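Local coordinates for MdcA (Pseudomonas aeruginosa, PDB 5VIT), which is the alpha subunit of malonate decarboxylase, probably acting as the transferase that loads malonate onto the acyl carrier protein subunit of the hetero-tetramer, at residues A[29-33]-A[158-162]; A[152-156]-A[219-223]. The contacts are given in a common frame with arbitrary orientation. Residues are numbered along the deposited sequence.

Interaction 1 (A[29-33]-A[158-162]); sequences ADGAV and DREGN
Arg159, Val33 and Ala32 carry this surface contact between two tight turns, and Asp30 adds a charge at its margin. Residues Asp30 to Val33 form a type II' beta turn, with Gly31 at phi/psi 74/-122, a region that favours glycine. Backbone hydrogen bonds from Asp30 N to Val33 O (3.0 Å) and, weak, from Val33 N to Asp30 O (3.3 Å) hold it. Opposite it, Asp158 to Gly161 make a type I turn, closed by a backbone hydrogen bond from Gly161 N to Asp158 O at 3.2 Å. Asp158, chi1 63° (p), accepts Asn162 N on OD1 at 3.0 Å and Asn162 ND2 on OD2 at 2.8 Å. With Gly161 at 113/-4, where a CB would jam against the carbonyl O of Glu160, and a backbone hydrogen bond from Asp158 N to Asn162 O (3.1 Å), this is a type I turn plus G1 bulge hairpin, joining strands 156-158 and 163-164. Ala32, just before edge strand 33-34 of the parallel sheet, makes a backbone hydrogen bond with Val213 of neighbouring strand 212-215. In register, the CA atoms of Ala32 and Glu160 lie 6.1 Å apart and those of Val33 and Arg159 6.6 Å. Arg159, chi1 to chi3 all m and chi4 175°, carries its guanidinium across to the first turn. There Val33 CG2 packs over one guanidinium face, 3.8 Å from Arg159 CZ, while Asp30 OD2, on a chi1 t side chain, meets Arg159 NH2 at the edge in a 3.1 Å salt bridge. Ala32 CB fits against the backbone of the hairpin turn, 3.6 Å from Arg159 O.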
loop_
_atom_site.group_PDB
_atom_site.type_symbol
_atom_site.label_atom_id
_atom_site.label_comp_id
_atom_site.label_asym_id
_atom_site.label_seq_id
_atom_site.Cartn_x
_atom_site.Cartn_y
_atom_site.Cartn_z
ATOM N N ALA A 29 -51.337 -38.365 19.321
ATOM C CA ALA A 29 -51.363 -36.907 19.232
ATOM C C ALA A 29 -52.755 -36.325 19.452
ATOM O O ALA A 29 -53.762 -36.999 19.224
ATOM C CB ALA A 29 -50.822 -36.459 17.880
ATOM N N ASP A 30 -52.794 -35.063 19.883
ATOM C CA ASP A 30 -54.043 -34.339 20.122
ATOM C C ASP A 30 -54.219 -33.207 19.104
ATOM O O ASP A 30 -53.974 -32.025 19.395
ATOM C CB ASP A 30 -54.082 -33.795 21.563
ATOM C CG ASP A 30 -55.279 -32.879 21.827
ATOM O OD1 ASP A 30 -56.392 -33.177 21.341
ATOM O OD2 ASP A 30 -55.101 -31.856 22.528
ATOM N N GLY A 31 -54.671 -33.573 17.908
ATOM C CA GLY A 31 -54.769 -32.622 16.821
ATOM C C GLY A 31 -53.363 -32.344 16.329
ATOM O O GLY A 31 -52.642 -33.264 15.951
ATOM N N ALA A 32 -52.964 -31.078 16.360
ATOM C CA ALA A 32 -51.639 -30.679 15.898
ATOM C C ALA A 32 -50.596 -30.768 17.012
ATOM O O ALA A 32 -49.400 -30.613 16.771
ATOM C CB ALA A 32 -51.689 -29.264 15.332
ATOM N N VAL A 33 -51.049 -31.024 18.235
ATOM C CA VAL A 33 -50.151 -30.980 19.381
ATOM C C VAL A 33 -49.645 -32.364 19.771
ATOM O O VAL A 33 -50.427 -33.287 19.990
ATOM C CB VAL A 33 -50.835 -30.319 20.591
ATOM C CG1 VAL A 33 -49.925 -30.348 21.794
ATOM C CG2 VAL A 33 -51.254 -28.891 20.255
ATOM N N ASP A 158 -49.882 -21.590 18.569
ATOM C CA ASP A 158 -51.239 -21.828 19.055
ATOM C C ASP A 158 -51.610 -23.299 18.778
ATOM O O ASP A 158 -50.836 -24.039 18.149
ATOM C CB ASP A 158 -52.249 -20.848 18.429
ATOM C CG ASP A 158 -52.374 -20.997 16.914
ATOM O OD1 ASP A 158 -51.978 -22.053 16.367
ATOM O OD2 ASP A 158 -52.887 -20.048 16.272
ATOM N N ARG A 159 -52.785 -23.718 19.235
ATOM C CA ARG A 159 -53.172 -25.128 19.165
ATOM C C ARG A 159 -53.319 -25.611 17.719
ATOM O O ARG A 159 -53.231 -26.809 17.461
ATOM C CB ARG A 159 -54.484 -25.375 19.933
ATOM C CG ARG A 159 -54.559 -24.764 21.330
ATOM C CD ARG A 159 -53.712 -25.528 22.336
ATOM N NE ARG A 159 -54.090 -26.936 22.440
ATOM C CZ ARG A 159 -53.434 -27.836 23.176
ATOM N NH1 ARG A 159 -52.361 -27.477 23.878
ATOM N NH2 ARG A 159 -53.845 -29.100 23.204
ATOM N N GLU A 160 -53.535 -24.673 16.790
ATOM C CA GLU A 160 -53.776 -24.985 15.376
ATOM C C GLU A 160 -52.514 -25.052 14.510
ATOM O O GLU A 160 -52.563 -25.507 13.367
ATOM C CB GLU A 160 -54.737 -23.968 14.761
ATOM C CG GLU A 160 -56.202 -24.391 14.805
ATOM C CD GLU A 160 -56.522 -25.622 13.937
ATOM O OE1 GLU A 160 -55.606 -26.191 13.290
ATOM O OE2 GLU A 160 -57.705 -26.037 13.922
ATOM N N GLY A 161 -51.386 -24.606 15.049
ATOM C CA GLY A 161 -50.129 -24.747 14.337
ATOM C C GLY A 161 -49.453 -23.472 13.854
ATOM O O GLY A 161 -48.351 -23.543 13.307
ATOM N N ASN A 162 -50.087 -22.315 14.036
ATOM C CA ASN A 162 -49.415 -21.063 13.709
ATOM C C ASN A 162 -48.256 -20.908 14.664
ATOM O O ASN A 162 -48.392 -21.204 15.858
ATOM C CB ASN A 162 -50.342 -19.854 13.803
ATOM C CG ASN A 162 -51.524 -19.956 12.877
ATOM O OD1 ASN A 162 -51.386 -19.816 11.663
ATOM N ND2 ASN A 162 -52.708 -20.195 13.446
#

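Interaction 2 (A[152-156]-A[219-223]); sequences VAGFV and PFYIE
The loop after strand 212-215 packs on the C-terminal end of strand 149-154, an inner strand of the parallel sheet in an alpha/beta fold that is probably Rossmann-like, in keeping with its family. Strand 149-154 runs extended through Ala153 (-133/148) and Gly154 (-141/169), then turns at Phe155 (-78/-52), where Phe155 and Val156 both face Tyr164 in a classic beta bulge. The loop 219-223 is irregular but stretched, with Phe220 at -66/142. The nearest CA pairs are Ala153 with Phe220 at 7.0 Å and Phe155 with Pro219 at 7.9 Å. Phe220 is the bump: with chi1 62° (p) and chi2 84°, its ring enters a hollow formed by the Ala153 methyl, the Gly154 backbone and the Phe155 ring. Ala153 is small enough for the base of the intruder to settle on it, CB to Phe220 CB being 4.2 Å, and Gly154 presents its carbonyl to the ring. Phe155, at chi1 -81° (m) and chi2 108°, places its ring as the far wall of the hollow. The two rings form an edge-to-face pair, the edge of Phe220 directed at the face of Phe155, with centroids 4.7 Å apart and planes at 57°; the CZ atoms of Phe155 and Phe220 approach to 3.5 Å. Ile222, chi1 m and chi2 t, reaches the tip of the Phe155 ring, its CD1 lying 4.3 Å from Phe155 CZ. Gln189 and Lys61 also border the Phe220 side chain. The Ile222 side chain is about 12 Å from a bound malonate ion. Deep in the hollow, Phe220 CE2 stands 3.5 Å from Gly154 O.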
loop_
_atom_site.group_PDB
_atom_site.type_symbol
_atom_site.label_atom_id
_atom_site.label_comp_id
_atom_site.label_asym_id
_atom_site.label_seq_id
_atom_site.Cartn_x
_atom_site.Cartn_y
_atom_site.Cartn_z
ATOM N N VAL A 152 -37.928 -28.219 13.166
ATOM C CA VAL A 152 -37.555 -26.817 13.342
ATOM C C VAL A 152 -38.112 -26.273 14.651
ATOM O O VAL A 152 -38.839 -26.968 15.359
ATOM C CB VAL A 152 -38.028 -25.940 12.140
ATOM C CG1 VAL A 152 -37.484 -26.480 10.821
ATOM C CG2 VAL A 152 -39.541 -25.818 12.086
ATOM N N ALA A 153 -37.776 -25.027 14.966
ATOM C CA ALA A 153 -38.071 -24.481 16.283
ATOM C C ALA A 153 -38.708 -23.101 16.214
ATOM O O ALA A 153 -38.420 -22.319 15.309
ATOM C CB ALA A 153 -36.793 -24.431 17.118
ATOM N N GLY A 154 -39.573 -22.808 17.181
ATOM C CA GLY A 154 -40.186 -21.495 17.307
ATOM C C GLY A 154 -40.307 -21.086 18.768
ATOM O O GLY A 154 -40.087 -21.907 19.664
ATOM N N PHE A 155 -40.644 -19.822 19.019
ATOM C CA PHE A 155 -40.933 -19.382 20.383
ATOM C C PHE A 155 -42.340 -19.806 20.844
ATOM O O PHE A 155 -42.499 -20.407 21.903
ATOM C CB PHE A 155 -40.792 -17.868 20.505
ATOM C CG PHE A 155 -39.376 -17.400 20.674
ATOM C CD1 PHE A 155 -38.714 -16.752 19.631
ATOM C CD2 PHE A 155 -38.705 -17.590 21.880
ATOM C CE1 PHE A 155 -37.402 -16.301 19.775
ATOM C CE2 PHE A 155 -37.389 -17.146 22.036
ATOM C CZ PHE A 155 -36.742 -16.499 20.974
ATOM N N VAL A 156 -43.358 -19.495 20.045
ATOM C CA VAL A 156 -44.740 -19.706 20.453
ATOM C C VAL A 156 -45.572 -20.328 19.338
ATOM O O VAL A 156 -45.448 -19.931 18.181
ATOM C CB VAL A 156 -45.416 -18.371 20.876
ATOM C CG1 VAL A 156 -46.799 -18.626 21.462
ATOM C CG2 VAL A 156 -44.551 -17.607 21.880
ATOM N N PRO A 219 -36.496 -23.906 26.816
ATOM C CA PRO A 219 -36.343 -22.986 25.679
ATOM C C PRO A 219 -35.274 -23.466 24.692
ATOM O O PRO A 219 -34.248 -24.052 25.098
ATOM C CB PRO A 219 -35.937 -21.659 26.342
ATOM C CG PRO A 219 -36.529 -21.732 27.730
ATOM C CD PRO A 219 -36.480 -23.196 28.114
ATOM N N PHE A 220 -35.533 -23.264 23.403
ATOM C CA PHE A 220 -34.633 -23.796 22.390
ATOM C C PHE A 220 -33.316 -23.072 22.516
ATOM O O PHE A 220 -33.286 -21.875 22.804
ATOM C CB PHE A 220 -35.217 -23.670 20.964
ATOM C CG PHE A 220 -35.473 -22.255 20.506
ATOM C CD1 PHE A 220 -34.450 -21.484 19.952
ATOM C CD2 PHE A 220 -36.747 -21.716 20.573
ATOM C CE1 PHE A 220 -34.692 -20.199 19.523
ATOM C CE2 PHE A 220 -36.996 -20.430 20.138
ATOM C CZ PHE A 220 -35.969 -19.667 19.603
ATOM N N TYR A 221 -32.234 -23.816 22.326
ATOM C CA TYR A 221 -30.897 -23.289 22.514
ATOM C C TYR A 221 -30.600 -22.209 21.469
ATOM O O TYR A 221 -30.924 -22.357 20.292
ATOM C CB TYR A 221 -29.864 -24.419 22.451
ATOM C CG TYR A 221 -28.481 -23.964 22.833
ATOM C CD1 TYR A 221 -28.047 -24.007 24.156
ATOM C CD2 TYR A 221 -27.606 -23.462 21.869
ATOM C CE1 TYR A 221 -26.774 -23.566 24.506
ATOM C CE2 TYR A 221 -26.338 -23.024 22.207
ATOM C CZ TYR A 221 -25.925 -23.075 23.522
ATOM O OH TYR A 221 -24.661 -22.629 23.836
ATOM N N ILE A 222 -30.012 -21.107 21.911
ATOM C CA ILE A 222 -29.592 -20.070 20.987
ATOM C C ILE A 222 -28.094 -19.856 21.129
ATOM O O ILE A 222 -27.599 -19.591 22.211
ATOM C CB ILE A 222 -30.347 -18.745 21.218
ATOM C CG1 ILE A 222 -31.851 -18.968 21.071
ATOM C CG2 ILE A 222 -29.875 -17.683 20.233
ATOM C CD1 ILE A 222 -32.701 -17.764 21.415
ATOM N N GLU A 223 -27.372 -19.988 20.022
ATOM C CA GLU A 223 -25.946 -19.715 19.999
ATOM C C GLU A 223 -25.674 -18.270 19.564
ATOM O O GLU A 223 -26.144 -17.834 18.513
ATOM C CB GLU A 223 -25.239 -20.694 19.062
ATOM C CG GLU A 223 -23.744 -20.481 18.978
ATOM C CD GLU A 223 -23.038 -20.932 20.242
ATOM O OE1 GLU A 223 -23.589 -21.783 20.977
ATOM O OE2 GLU A 223 -21.935 -20.434 20.503
#

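In the fold
From the N terminus, the chain leaves helix 13-23 and enters the turn of 29-33 just before edge strand 33-34. It then builds several strands and helices before reaching 152-156 on inner strand 149-154. The hairpin turn of 158-162 follows almost at once and closes the long loop of interaction 1 back to the turn before edge strand 33-34. Only after helix 172-180 and strands 185-190 and 212-215 does 219-223 return to 152-156, closing interaction 2. The two closures therefore cross rather than nest. Their centres are about 17 Å apart, and the nearly continuous run 152-162 joins the sheet's edge to the loop beyond strand 212-215.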